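Local coordinates for non-toxic crystal protein (Bacillus thuringiensis, PDB 2D42), which is a non-toxic parasporal inclusion protein of unknown function that closely resembles beta-pore-forming toxins in structure, at residues I2-R7 with G92-T97; E170-G175 with R219-G224. All blocks are in the same frame, centred on the assembly; numbering follows the deposited sequence.

Contact 1: residues I2-R7 with G92-T97; sequences IINLLR and GVTAGT
V93 meets I3 and L5 with CG2, the branch anti to its own backbone N, with CG1 between N and the carbonyl carbon (chi1 60°). T94 fills the same two places: OG1 is anti to N (chi1 -176°), and CG2, between N and the carbonyl carbon, is the branch that reaches I2. On the face of I3 and V93, V93 CG2 lies 4.1 Å from I3 CB; it also meets CG of L5, at the helix start, at 3.7 Å, the V93 and L5 side chains crossing obliquely. L5 and V93 continue inward onto V173 and C171 of strand 150-185. On the opposite face T94 CG2 touches I2 CG2 at 3.7 Å, their side chains at about a right angle, while I2 CD1 approaches the bare CA of G92 to 3.8 Å. Parallel bridges pair I2, I3 and N4 with G92, V93 and T94, so the N-terminal strand is added to strand 71-94 in the long mixed sheet of this ETX/MTX2-type, aerolysin-like fold. I3 N donates to G92 O (2.8 Å), and T94 N to I3 O (2.9 Å). The series then runs into helix 5-19: L5 N, just past N4 at the N-cap, donates to T94 O (2.9 Å), nearly in line with the carbonyl. T94 OG1 accepts from G96 N at 3.0 Å, an ST turn where the strand ends, and A95 CB meets L5 CD1.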
# COMPACT_ATOMS: atom_id res chain seq x y z
N ILE A 2 -7.27 14.02 7.16
CA ILE A 2 -5.87 14.30 6.83
C ILE A 2 -5.38 15.56 7.55
O ILE A 2 -5.94 16.64 7.39
CB ILE A 2 -5.69 14.55 5.32
CG1 ILE A 2 -6.31 13.41 4.50
CG2 ILE A 2 -4.20 14.70 5.00
CD1 ILE A 2 -5.62 12.07 4.64
N ILE A 3 -4.32 15.42 8.34
CA ILE A 3 -3.78 16.58 9.04
C ILE A 3 -3.05 17.43 8.00
O ILE A 3 -2.13 16.96 7.34
CB ILE A 3 -2.77 16.18 10.12
CG1 ILE A 3 -3.48 15.46 11.28
CG2 ILE A 3 -2.00 17.42 10.61
CD1 ILE A 3 -4.47 16.31 12.05
N ASN A 4 -3.47 18.68 7.84
CA ASN A 4 -2.80 19.56 6.88
C ASN A 4 -1.72 20.33 7.63
O ASN A 4 -2.03 21.21 8.44
CB ASN A 4 -3.79 20.53 6.25
CG ASN A 4 -3.16 21.36 5.16
OD1 ASN A 4 -3.42 21.14 3.98
ND2 ASN A 4 -2.30 22.28 5.54
N LEU A 5 -0.46 20.02 7.35
CA LEU A 5 0.65 20.66 8.03
C LEU A 5 0.73 22.18 7.86
O LEU A 5 1.16 22.87 8.79
CB LEU A 5 1.97 20.01 7.61
CG LEU A 5 2.08 18.54 8.04
CD1 LEU A 5 3.29 17.90 7.39
CD2 LEU A 5 2.18 18.45 9.56
N LEU A 6 0.34 22.69 6.69
CA LEU A 6 0.37 24.13 6.46
C LEU A 6 -0.70 24.81 7.30
O LEU A 6 -0.52 25.93 7.78
CB LEU A 6 0.14 24.44 4.97
CG LEU A 6 1.30 24.09 4.04
CD1 LEU A 6 0.89 24.38 2.61
CD2 LEU A 6 2.53 24.91 4.41
N ARG A 7 -1.83 24.12 7.47
CA ARG A 7 -2.93 24.62 8.28
C ARG A 7 -2.46 24.72 9.74
O ARG A 7 -2.76 25.70 10.43
CB ARG A 7 -4.13 23.68 8.16
CG ARG A 7 -5.26 23.95 9.15
CD ARG A 7 -5.82 25.36 9.02
NE ARG A 7 -6.79 25.64 10.07
CZ ARG A 7 -7.12 26.86 10.48
NH1 ARG A 7 -6.57 27.93 9.92
NH2 ARG A 7 -8.01 27.01 11.46
N GLY A 92 -4.55 10.46 7.88
CA GLY A 92 -3.25 10.74 7.30
C GLY A 92 -2.73 12.13 7.57
O GLY A 92 -3.20 12.85 8.45
N VAL A 93 -1.73 12.53 6.79
CA VAL A 93 -1.11 13.83 6.94
C VAL A 93 -0.56 14.28 5.59
O VAL A 93 -0.30 13.44 4.73
CB VAL A 93 0.04 13.76 7.98
CG1 VAL A 93 1.11 12.76 7.52
CG2 VAL A 93 0.64 15.15 8.18
N THR A 94 -0.42 15.59 5.40
CA THR A 94 0.11 16.13 4.15
C THR A 94 0.76 17.49 4.34
O THR A 94 0.37 18.27 5.21
CB THR A 94 -1.00 16.27 3.07
OG1 THR A 94 -0.41 16.71 1.84
CG2 THR A 94 -2.04 17.28 3.51
N ALA A 95 1.74 17.78 3.49
CA ALA A 95 2.44 19.05 3.52
C ALA A 95 1.98 19.85 2.31
O ALA A 95 2.60 20.85 1.94
CB ALA A 95 3.95 18.82 3.46
N GLY A 96 0.88 19.41 1.71
CA GLY A 96 0.35 20.11 0.55
C GLY A 96 0.59 19.42 -0.78
O GLY A 96 0.10 19.88 -1.81
N THR A 97 1.36 18.34 -0.78
CA THR A 97 1.65 17.60 -2.01
C THR A 97 1.31 16.12 -1.85
O THR A 97 1.69 15.50 -0.86
CB THR A 97 3.14 17.71 -2.39
OG1 THR A 97 3.49 19.08 -2.57
CG2 THR A 97 3.42 16.95 -3.69

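Contact 2: residues E170-G175 with R219-G224; sequences ECVVSG and RAYFTG
V173 and A220 form an antiparallel hydrogen-bonded pair closed in both directions, V173 N to A220 O at 2.8 Å and A220 N to V173 O at 2.9 Å. At the next such pair, F222 N donates to C171 O (3.0 Å), but the return bond from C171 N to F222 O is weak at 3.4 Å. Apolar contacts differ between the two faces. On the buried one, C171 SG sits between its backbone N and carbonyl carbon (chi1 67°) and approaches F222 CB to 3.9 Å; the sulfur meets the ring obliquely. The F222 ring also meets that of F211, and V173 and A220, on the same face, touch I199 and L203 of helix 199-206. On the other face V172 divides its methyls: CG2 rests 3.8 Å from Y221 CE2, the two side chains side by side, and CG1 touches R219 CB and CD. Polar groups gather around E170, T223, Y221 and R219. R219 NH1 donates to Y221 OH (3.3 Å). A water joins E170 OE1 to T223 OG1, donating to the carboxylate at 2.6 Å, and the same OE1 forms a salt bridge with R43. The strand pair is thus amphipathic: its inner face relies on sulfur, aliphatic and aromatic groups, whereas charge and hydroxyls on the outer face are met, among others, by one another, by water and by R43.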
# COMPACT_ATOMS: atom_id res chain seq x y z
N GLU A 170 2.66 5.09 8.74
CA GLU A 170 3.71 5.82 9.45
C GLU A 170 4.60 6.63 8.52
O GLU A 170 4.71 6.31 7.34
CB GLU A 170 4.57 4.84 10.25
CG GLU A 170 3.84 4.18 11.40
CD GLU A 170 4.63 3.05 12.03
OE1 GLU A 170 4.22 2.57 13.10
OE2 GLU A 170 5.64 2.63 11.45
N CYS A 171 5.21 7.67 9.06
CA CYS A 171 6.14 8.51 8.31
C CYS A 171 6.80 9.50 9.25
O CYS A 171 6.36 9.67 10.39
CB CYS A 171 5.41 9.25 7.17
SG CYS A 171 4.21 10.54 7.66
N VAL A 172 7.87 10.11 8.79
CA VAL A 172 8.59 11.10 9.57
C VAL A 172 8.24 12.48 9.02
O VAL A 172 8.22 12.69 7.80
CB VAL A 172 10.11 10.90 9.48
CG1 VAL A 172 10.83 12.03 10.22
CG2 VAL A 172 10.50 9.54 10.05
N VAL A 173 7.95 13.41 9.92
CA VAL A 173 7.62 14.77 9.53
C VAL A 173 8.68 15.69 10.10
O VAL A 173 9.00 15.61 11.29
CB VAL A 173 6.23 15.16 10.06
CG1 VAL A 173 5.99 16.65 9.90
CG2 VAL A 173 5.16 14.37 9.30
N SER A 174 9.23 16.56 9.25
CA SER A 174 10.27 17.48 9.68
C SER A 174 10.35 18.68 8.73
O SER A 174 9.58 18.78 7.78
CB SER A 174 11.62 16.76 9.71
OG SER A 174 11.92 16.22 8.42
N GLY A 175 11.30 19.58 8.98
CA GLY A 175 11.45 20.74 8.13
C GLY A 175 11.05 22.02 8.84
O GLY A 175 10.65 22.00 10.01
N ARG A 219 12.62 15.69 14.78
CA ARG A 219 11.58 15.19 13.90
C ARG A 219 10.36 14.78 14.69
O ARG A 219 10.40 14.64 15.91
CB ARG A 219 12.10 13.98 13.12
CG ARG A 219 12.45 12.81 14.04
CD ARG A 219 13.12 11.67 13.31
NE ARG A 219 14.36 12.08 12.66
CZ ARG A 219 15.24 11.23 12.15
NH1 ARG A 219 15.00 9.93 12.23
NH2 ARG A 219 16.36 11.66 11.57
N ALA A 220 9.26 14.60 13.96
CA ALA A 220 8.02 14.17 14.57
C ALA A 220 7.63 12.88 13.86
O ALA A 220 7.77 12.77 12.65
CB ALA A 220 6.94 15.22 14.37
N TYR A 221 7.19 11.89 14.63
CA TYR A 221 6.79 10.62 14.03
C TYR A 221 5.27 10.59 13.95
O TYR A 221 4.58 10.75 14.96
CB TYR A 221 7.31 9.44 14.86
CG TYR A 221 8.80 9.20 14.73
CD1 TYR A 221 9.72 9.82 15.57
CD2 TYR A 221 9.29 8.34 13.74
CE1 TYR A 221 11.10 9.59 15.44
CE2 TYR A 221 10.67 8.11 13.60
CZ TYR A 221 11.57 8.73 14.45
OH TYR A 221 12.92 8.49 14.30
N PHE A 222 4.75 10.41 12.75
CA PHE A 222 3.30 10.37 12.57
C PHE A 222 2.79 8.93 12.52
O PHE A 222 3.41 8.06 11.91
CB PHE A 222 2.90 11.08 11.27
CG PHE A 222 1.43 10.93 10.93
CD1 PHE A 222 0.47 11.67 11.60
CD2 PHE A 222 1.02 10.02 9.96
CE1 PHE A 222 -0.90 11.50 11.33
CE2 PHE A 222 -0.33 9.83 9.68
CZ PHE A 222 -1.29 10.57 10.36
N THR A 223 1.65 8.69 13.17
CA THR A 223 1.05 7.36 13.12
C THR A 223 -0.41 7.52 12.72
O THR A 223 -1.20 8.12 13.44
CB THR A 223 1.16 6.62 14.46
OG1 THR A 223 2.54 6.30 14.71
CG2 THR A 223 0.36 5.31 14.41
N GLY A 224 -0.73 6.99 11.55
CA GLY A 224 -2.08 7.07 11.03
C GLY A 224 -2.69 5.71 10.78
O GLY A 224 -2.18 4.68 11.24
O HOH W 1 3.59 3.96 15.24

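Overall arrangement
From the N terminus, the chain enters contact 1 at once: strand 2-4 and the start of helix 5-19 meet the end of strand 71-94, closing a loop of 84 intervening residues. Contact 2 opens only later, where strand 150-185 pairs with the start of strand 219-244 and closes a shorter loop of 43 residues that includes helix 199-206. The two loops follow in series and neither nest nor cross. The centres of the two contacts are about 11 Å apart, and they meet through the core: V93 CG1 packs on F222 CD2 at 3.7 Å, and L5 CD1 on V173 CG1. Strands 71-94 and 219-244 are neighbours in one sheet, which joins the N-terminal segment to the long strands of the fold.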